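Local coordinates for protein anopheles gambiae adenosine kinase (Anopheles gambiae, PDB 3LOO) that phosphorylates adenosine to AMP at the expense of ATP, as an adenosine kinase of the pfkB carbohydrate kinase family, at residues Leu174-Thr188 / Arg206-Pro218. Numbering follows the deposited sequence.
Sequences LQGAQFFYVSGFFFT and RMFMMNLSAPFVP. With B4P (bis(adenosine)-5'-tetraphosphate), chain D.
Phe185 and Ser213 meet where strands 179-183 and 207-211 end, beside the nucleotide pocket. Ser213 CB sits over one face of the Phe185 ring, 3.4 Å from its centroid in a CH-pi contact, while an adenine of bis(adenosine)-5'-tetraphosphate covers the opposite face, clamping the ring. Gly184 lies against segment 206-218, with Val217 CG2 3.6 Å from its C and its N donating to Asn211 O at 2.8 Å. Tyr181, with CG anti to its own N (chi1 -180°), has its OH accept from Asn211 ND2 at 2.9 Å; Asn211 OD1, receiving Ser213 N, closes an Asx turn, and the Asn211 side chain lies about 4 Å from a bound magnesium ion. Phe180 N and Val182 N donate to Met207 O and Met209 O, and Met209 N returns a bond to Phe180 O. At the partly exposed far end Arg206 NH1 clasps Leu174 O and Ala177 O, both at 2.8 Å; the Phe180 ring edge, at CE2 and CZ, stands over one guanidinium face, the planes 81° apart. Looser are Gln178 O and Met207 N, bridged by water. The strands and helix 187-203 form a right-handed beta-alpha-beta crossover: Phe180, Val182 and Phe208 pack against that helix, and strands 26-29 and 234-238 flank the pair.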
loop_
_atom_site.group_PDB
_atom_site.type_symbol
_atom_site.label_atom_id
_atom_site.label_comp_id
_atom_site.label_asym_id
_atom_site.label_seq_id
_atom_site.Cartn_x
_atom_site.Cartn_y
_atom_site.Cartn_z
ATOM N N LEU A 174 -9.508 -13.425 10.376
ATOM C CA LEU A 174 -10.020 -13.390 8.988
ATOM C C LEU A 174 -11.555 -13.490 8.995
ATOM O O LEU A 174 -12.244 -12.733 8.300
ATOM C CB LEU A 174 -9.413 -14.522 8.140
ATOM C CG LEU A 174 -7.921 -14.362 7.812
ATOM C CD1 LEU A 174 -7.484 -15.562 6.975
ATOM C CD2 LEU A 174 -7.617 -13.033 7.073
ATOM N N GLN A 175 -12.080 -14.403 9.815
ATOM C CA GLN A 175 -13.541 -14.617 9.886
ATOM C C GLN A 175 -14.264 -13.390 10.374
ATOM O O GLN A 175 -15.352 -13.102 9.890
ATOM C CB GLN A 175 -13.881 -15.806 10.783
ATOM C CG GLN A 175 -13.570 -17.132 10.111
ATOM C CD GLN A 175 -13.973 -18.364 10.944
ATOM O OE1 GLN A 175 -13.433 -19.465 10.755
ATOM N NE2 GLN A 175 -14.937 -18.187 11.848
ATOM N N GLY A 176 -13.656 -12.645 11.300
ATOM C CA GLY A 176 -14.296 -11.453 11.882
ATOM C C GLY A 176 -14.118 -10.154 11.127
ATOM O O GLY A 176 -14.746 -9.130 11.453
ATOM N N ALA A 177 -13.259 -10.147 10.103
ATOM C CA ALA A 177 -12.996 -8.873 9.442
ATOM C C ALA A 177 -14.150 -8.569 8.540
ATOM O O ALA A 177 -14.824 -9.491 8.059
ATOM C CB ALA A 177 -11.698 -8.931 8.633
ATOM N N GLN A 178 -14.393 -7.284 8.296
ATOM C CA GLN A 178 -15.426 -6.872 7.335
ATOM C C GLN A 178 -14.831 -6.319 6.046
ATOM O O GLN A 178 -15.546 -6.168 5.052
ATOM C CB GLN A 178 -16.393 -5.857 7.981
ATOM C CG GLN A 178 -17.029 -6.417 9.284
ATOM C CD GLN A 178 -17.981 -5.452 10.002
ATOM O OE1 GLN A 178 -17.625 -4.306 10.307
ATOM N NE2 GLN A 178 -19.193 -5.943 10.316
ATOM N N PHE A 179 -13.525 -6.016 6.070
ATOM C CA PHE A 179 -12.813 -5.296 4.980
ATOM C C PHE A 179 -11.399 -5.869 4.866
ATOM O O PHE A 179 -10.752 -6.165 5.899
ATOM C CB PHE A 179 -12.658 -3.798 5.289
ATOM C CG PHE A 179 -13.966 -3.074 5.520
ATOM C CD1 PHE A 179 -14.687 -2.536 4.446
ATOM C CD2 PHE A 179 -14.466 -2.918 6.825
ATOM C CE1 PHE A 179 -15.904 -1.885 4.666
ATOM C CE2 PHE A 179 -15.664 -2.258 7.056
ATOM C CZ PHE A 179 -16.392 -1.743 5.975
ATOM N N PHE A 180 -10.902 -5.978 3.630
ATOM C CA PHE A 180 -9.580 -6.554 3.370
ATOM C C PHE A 180 -8.838 -5.643 2.411
ATOM O O PHE A 180 -9.433 -5.124 1.451
ATOM C CB PHE A 180 -9.674 -7.974 2.773
ATOM C CG PHE A 180 -10.332 -8.973 3.680
ATOM C CD1 PHE A 180 -9.599 -9.641 4.650
ATOM C CD2 PHE A 180 -11.709 -9.217 3.582
ATOM C CE1 PHE A 180 -10.198 -10.577 5.493
ATOM C CE2 PHE A 180 -12.353 -10.141 4.437
ATOM C CZ PHE A 180 -11.594 -10.822 5.408
ATOM N N TYR A 181 -7.554 -5.434 2.695
ATOM C CA TYR A 181 -6.712 -4.569 1.875
ATOM C C TYR A 181 -5.367 -5.246 1.657
ATOM O O TYR A 181 -4.706 -5.658 2.623
ATOM C CB TYR A 181 -6.536 -3.181 2.498
ATOM C CG TYR A 181 -5.675 -2.258 1.679
ATOM C CD1 TYR A 181 -5.960 -2.011 0.318
ATOM C CD2 TYR A 181 -4.546 -1.641 2.243
ATOM C CE1 TYR A 181 -5.134 -1.153 -0.460
ATOM C CE2 TYR A 181 -3.722 -0.811 1.496
ATOM C CZ TYR A 181 -4.023 -0.559 0.141
ATOM O OH TYR A 181 -3.224 0.283 -0.591
ATOM N N VAL A 182 -4.947 -5.333 0.394
ATOM C CA VAL A 182 -3.681 -5.968 0.040
ATOM C C VAL A 182 -2.958 -5.090 -0.975
ATOM O O VAL A 182 -3.601 -4.477 -1.802
ATOM C CB VAL A 182 -3.889 -7.375 -0.534
ATOM C CG1 VAL A 182 -2.545 -8.039 -0.844
ATOM C CG2 VAL A 182 -4.635 -8.293 0.482
ATOM N N SER A 183 -1.636 -4.999 -0.906
ATOM C CA SER A 183 -0.901 -4.200 -1.923
ATOM C C SER A 183 -0.512 -5.123 -3.075
ATOM O O SER A 183 -0.354 -6.331 -2.875
ATOM C CB SER A 183 0.372 -3.596 -1.338
ATOM O OG SER A 183 1.183 -4.642 -0.815
ATOM N N GLY A 184 -0.334 -4.567 -4.269
ATOM C CA GLY A 184 0.321 -5.350 -5.342
ATOM C C GLY A 184 1.730 -5.809 -4.955
ATOM O O GLY A 184 2.174 -6.887 -5.371
ATOM N N PHE A 185 2.435 -5.008 -4.147
ATOM C CA PHE A 185 3.723 -5.404 -3.548
ATOM C C PHE A 185 3.721 -6.815 -2.904
ATOM O O PHE A 185 4.711 -7.562 -2.987
ATOM C CB PHE A 185 4.115 -4.382 -2.474
ATOM C CG PHE A 185 4.547 -3.034 -3.013
ATOM C CD1 PHE A 185 5.412 -2.936 -4.125
ATOM C CD2 PHE A 185 4.148 -1.865 -2.363
ATOM C CE1 PHE A 185 5.866 -1.706 -4.580
ATOM C CE2 PHE A 185 4.576 -0.592 -2.820
ATOM C CZ PHE A 185 5.450 -0.524 -3.946
ATOM N N PHE A 186 2.618 -7.149 -2.226
ATOM C CA PHE A 186 2.485 -8.436 -1.538
ATOM C C PHE A 186 2.432 -9.621 -2.508
ATOM O O PHE A 186 2.679 -10.764 -2.100
ATOM C CB PHE A 186 1.252 -8.422 -0.578
ATOM C CG PHE A 186 1.114 -9.648 0.320
ATOM C CD1 PHE A 186 1.938 -9.834 1.431
ATOM C CD2 PHE A 186 0.106 -10.580 0.083
ATOM C CE1 PHE A 186 1.789 -10.935 2.292
ATOM C CE2 PHE A 186 -0.065 -11.682 0.924
ATOM C CZ PHE A 186 0.773 -11.866 2.039
ATOM N N PHE A 187 2.111 -9.363 -3.776
ATOM C CA PHE A 187 2.149 -10.440 -4.810
ATOM C C PHE A 187 3.533 -11.069 -4.987
ATOM O O PHE A 187 3.643 -12.271 -5.305
ATOM C CB PHE A 187 1.649 -9.955 -6.166
ATOM C CG PHE A 187 0.190 -9.587 -6.204
ATOM C CD1 PHE A 187 -0.549 -9.335 -5.031
ATOM C CD2 PHE A 187 -0.431 -9.426 -7.432
ATOM C CE1 PHE A 187 -1.883 -8.955 -5.116
ATOM C CE2 PHE A 187 -1.753 -9.054 -7.511
ATOM C CZ PHE A 187 -2.477 -8.809 -6.357
ATOM N N THR A 188 4.585 -10.277 -4.755
ATOM C CA THR A 188 5.970 -10.783 -4.790
ATOM C C THR A 188 6.102 -11.906 -3.778
ATOM O O THR A 188 6.799 -12.908 -4.006
ATOM C CB THR A 188 6.998 -9.667 -4.420
ATOM O OG1 THR A 188 6.805 -8.560 -5.283
ATOM C CG2 THR A 188 8.465 -10.161 -4.518
ATOM N N ARG A 206 -17.940 -9.589 1.460
ATOM C CA ARG A 206 -17.115 -8.536 2.084
ATOM C C ARG A 206 -16.216 -7.778 1.074
ATOM O O ARG A 206 -15.948 -8.270 -0.019
ATOM C CB ARG A 206 -16.320 -9.120 3.257
ATOM C CG ARG A 206 -17.253 -9.654 4.414
ATOM C CD ARG A 206 -16.489 -10.405 5.473
ATOM N NE ARG A 206 -16.010 -11.698 5.029
ATOM C CZ ARG A 206 -15.130 -12.454 5.675
ATOM N NH1 ARG A 206 -14.574 -12.049 6.833
ATOM N NH2 ARG A 206 -14.804 -13.632 5.153
ATOM N N MET A 207 -15.781 -6.577 1.429
ATOM C CA MET A 207 -14.952 -5.785 0.523
ATOM C C MET A 207 -13.497 -6.249 0.480
ATOM O O MET A 207 -12.866 -6.471 1.518
ATOM C CB MET A 207 -15.034 -4.304 0.862
ATOM C CG MET A 207 -16.294 -3.632 0.309
ATOM S SD MET A 207 -16.350 -1.916 0.839
ATOM C CE MET A 207 -15.460 -1.171 -0.522
ATOM N N PHE A 208 -13.000 -6.441 -0.736
ATOM C CA PHE A 208 -11.566 -6.751 -0.977
ATOM C C PHE A 208 -11.038 -5.597 -1.841
ATOM O O PHE A 208 -11.643 -5.198 -2.854
ATOM C CB PHE A 208 -11.337 -8.135 -1.589
ATOM C CG PHE A 208 -9.874 -8.462 -1.798
ATOM C CD1 PHE A 208 -9.147 -9.064 -0.800
ATOM C CD2 PHE A 208 -9.215 -8.076 -2.987
ATOM C CE1 PHE A 208 -7.797 -9.330 -0.960
ATOM C CE2 PHE A 208 -7.844 -8.310 -3.164
ATOM C CZ PHE A 208 -7.135 -8.944 -2.128
ATOM N N MET A 209 -9.947 -5.019 -1.376
ATOM C CA MET A 209 -9.404 -3.822 -1.965
ATOM C C MET A 209 -7.901 -4.060 -2.161
ATOM O O MET A 209 -7.260 -4.810 -1.404
ATOM C CB MET A 209 -9.675 -2.613 -1.053
ATOM C CG MET A 209 -11.198 -2.422 -0.732
ATOM S SD MET A 209 -11.496 -1.189 0.520
ATOM C CE MET A 209 -11.243 -2.195 1.986
ATOM N N MET A 210 -7.337 -3.416 -3.171
ATOM C CA MET A 210 -5.902 -3.573 -3.418
ATOM C C MET A 210 -5.329 -2.350 -4.102
ATOM O O MET A 210 -6.049 -1.475 -4.556
ATOM C CB MET A 210 -5.586 -4.862 -4.197
ATOM C CG MET A 210 -6.202 -4.969 -5.600
ATOM S SD MET A 210 -5.323 -6.142 -6.699
ATOM C CE MET A 210 -3.876 -5.144 -7.127
ATOM N N ASN A 211 -4.008 -2.305 -4.152
ATOM C CA ASN A 211 -3.320 -1.171 -4.712
ATOM C C ASN A 211 -2.464 -1.702 -5.858
ATOM O O ASN A 211 -1.887 -2.810 -5.735
ATOM C CB ASN A 211 -2.394 -0.611 -3.649
ATOM C CG ASN A 211 -2.043 0.805 -3.894
ATOM O OD1 ASN A 211 -1.398 1.136 -4.899
ATOM N ND2 ASN A 211 -2.495 1.689 -2.992
ATOM N N LEU A 212 -2.303 -0.907 -6.922
ATOM C CA LEU A 212 -1.377 -1.327 -7.973
ATOM C C LEU A 212 0.063 -1.311 -7.509
ATOM O O LEU A 212 0.883 -2.064 -8.035
ATOM C CB LEU A 212 -1.584 -0.552 -9.269
ATOM C CG LEU A 212 -2.895 -0.803 -10.012
ATOM C CD1 LEU A 212 -3.048 0.238 -11.121
ATOM C CD2 LEU A 212 -2.974 -2.311 -10.526
ATOM N N SER A 213 0.360 -0.448 -6.531
ATOM C CA SER A 213 1.669 -0.340 -5.845
ATOM C C SER A 213 2.844 0.258 -6.629
ATOM O O SER A 213 3.530 1.153 -6.128
ATOM C CB SER A 213 2.083 -1.679 -5.236
ATOM O OG SER A 213 1.200 -2.033 -4.179
ATOM N N ALA A 214 3.105 -0.260 -7.825
ATOM C CA ALA A 214 4.251 0.213 -8.626
ATOM C C ALA A 214 4.119 -0.332 -10.032
ATOM O O ALA A 214 3.558 -1.417 -10.217
ATOM C CB ALA A 214 5.600 -0.267 -8.027
ATOM N N PRO A 215 4.731 0.356 -11.014
ATOM C CA PRO A 215 4.698 -0.151 -12.395
ATOM C C PRO A 215 5.127 -1.589 -12.543
ATOM O O PRO A 215 4.573 -2.298 -13.389
ATOM C CB PRO A 215 5.659 0.801 -13.132
ATOM C CG PRO A 215 5.345 2.091 -12.451
ATOM C CD PRO A 215 5.298 1.716 -10.969
ATOM N N PHE A 216 6.060 -2.056 -11.717
ATOM C CA PHE A 216 6.516 -3.437 -11.890
ATOM C C PHE A 216 5.482 -4.454 -11.546
ATOM O O PHE A 216 5.616 -5.614 -11.920
ATOM C CB PHE A 216 7.840 -3.760 -11.148
ATOM C CG PHE A 216 7.727 -3.884 -9.651
ATOM C CD1 PHE A 216 7.296 -5.059 -9.044
ATOM C CD2 PHE A 216 8.173 -2.845 -8.829
ATOM C CE1 PHE A 216 7.236 -5.184 -7.626
ATOM C CE2 PHE A 216 8.123 -2.978 -7.400
ATOM C CZ PHE A 216 7.661 -4.139 -6.819
ATOM N N VAL A 217 4.455 -4.067 -10.788
ATOM C CA VAL A 217 3.464 -5.067 -10.442
ATOM C C VAL A 217 2.676 -5.627 -11.673
ATOM O O VAL A 217 2.657 -6.830 -11.890
ATOM C CB VAL A 217 2.542 -4.590 -9.258
ATOM C CG1 VAL A 217 1.350 -5.518 -9.148
ATOM C CG2 VAL A 217 3.394 -4.526 -7.930
ATOM N N PRO A 218 2.033 -4.754 -12.476
ATOM C CA PRO A 218 1.401 -5.311 -13.701
ATOM C C PRO A 218 2.405 -5.840 -14.756
ATOM O O PRO A 218 2.079 -6.790 -15.518
ATOM C CB PRO A 218 0.621 -4.113 -14.281
ATOM C CG PRO A 218 1.258 -2.864 -13.674
ATOM C CD PRO A 218 1.767 -3.306 -12.301
HETATM P PA B4P D . 6.045 6.549 -2.140
HETATM O O1A B4P D . 6.578 7.656 -1.244
HETATM O O2A B4P D . 6.876 6.173 -3.365
HETATM O O3A B4P D . 4.677 7.117 -2.759
HETATM P PB B4P D . 3.292 6.356 -2.555
HETATM O O1B B4P D . 2.826 6.423 -1.099
HETATM O O2B B4P D . 3.233 5.036 -3.304
HETATM O O3B B4P D . 2.636 7.635 -3.392
HETATM P PG B4P D . 1.831 7.595 -4.787
HETATM O O1G B4P D . 2.717 7.847 -5.959
HETATM O O2G B4P D . 1.083 6.277 -4.817
HETATM O O3G B4P D . 0.756 8.774 -4.652
HETATM P PD B4P D . 0.650 10.201 -5.397
HETATM O O1D B4P D . 2.022 10.746 -5.545
HETATM O O2D B4P D . -0.280 10.155 -6.576
HETATM O O5E B4P D . 5.675 5.234 -1.259
HETATM C C5E B4P D . 6.666 4.966 -0.292
HETATM C C4E B4P D . 6.490 3.664 0.434
HETATM O O4E B4P D . 6.482 2.533 -0.438
HETATM C C3E B4P D . 7.698 3.458 1.306
HETATM O O3E B4P D . 7.245 3.749 2.643
HETATM C C2E B4P D . 8.041 1.979 1.165
HETATM O O2E B4P D . 8.191 1.270 2.401
HETATM C C1E B4P D . 6.893 1.416 0.306
HETATM N N9A B4P D . 7.408 0.366 -0.590
HETATM C C8A B4P D . 8.289 0.492 -1.625
HETATM N N7A B4P D . 8.486 -0.747 -2.164
HETATM C C5A B4P D . 7.761 -1.661 -1.454
HETATM C C6A B4P D . 7.555 -3.049 -1.534
HETATM N N6A B4P D . 8.182 -3.846 -2.453
HETATM N N1A B4P D . 6.740 -3.643 -0.626
HETATM C C2A B4P D . 6.086 -2.916 0.314
HETATM N N3A B4P D . 6.256 -1.586 0.401
HETATM C C4A B4P D . 7.074 -0.942 -0.472
HETATM O O5F B4P D . -0.041 11.025 -4.208
HETATM C C5F B4P D . -1.152 10.513 -3.482
HETATM C C4F B4P D . -1.824 11.713 -2.817
HETATM O O4F B4P D . -0.874 12.548 -2.130
HETATM C C3F B4P D . -2.414 12.652 -3.854
HETATM O O3F B4P D . -3.667 12.148 -4.296
HETATM C C2F B4P D . -2.513 13.956 -3.087
HETATM O O2F B4P D . -3.706 13.977 -2.278
HETATM C C1F B4P D . -1.245 13.930 -2.214
HETATM N N9B B4P D . -0.174 14.665 -2.959
HETATM C C8B B4P D . 0.831 14.105 -3.660
HETATM N N7B B4P D . 1.617 15.052 -4.226
HETATM C C5B B4P D . 1.124 16.264 -3.896
HETATM C C6B B4P D . 1.466 17.585 -4.173
HETATM N N6B B4P D . 2.553 17.838 -4.945
HETATM N N1B B4P D . 0.718 18.605 -3.649
HETATM C C2B B4P D . -0.368 18.357 -2.875
HETATM N N3B B4P D . -0.758 17.084 -2.581
HETATM C C4B B4P D . -0.062 16.008 -3.064
HETATM O O HOH W 1 -17.532 -5.171 3.548
#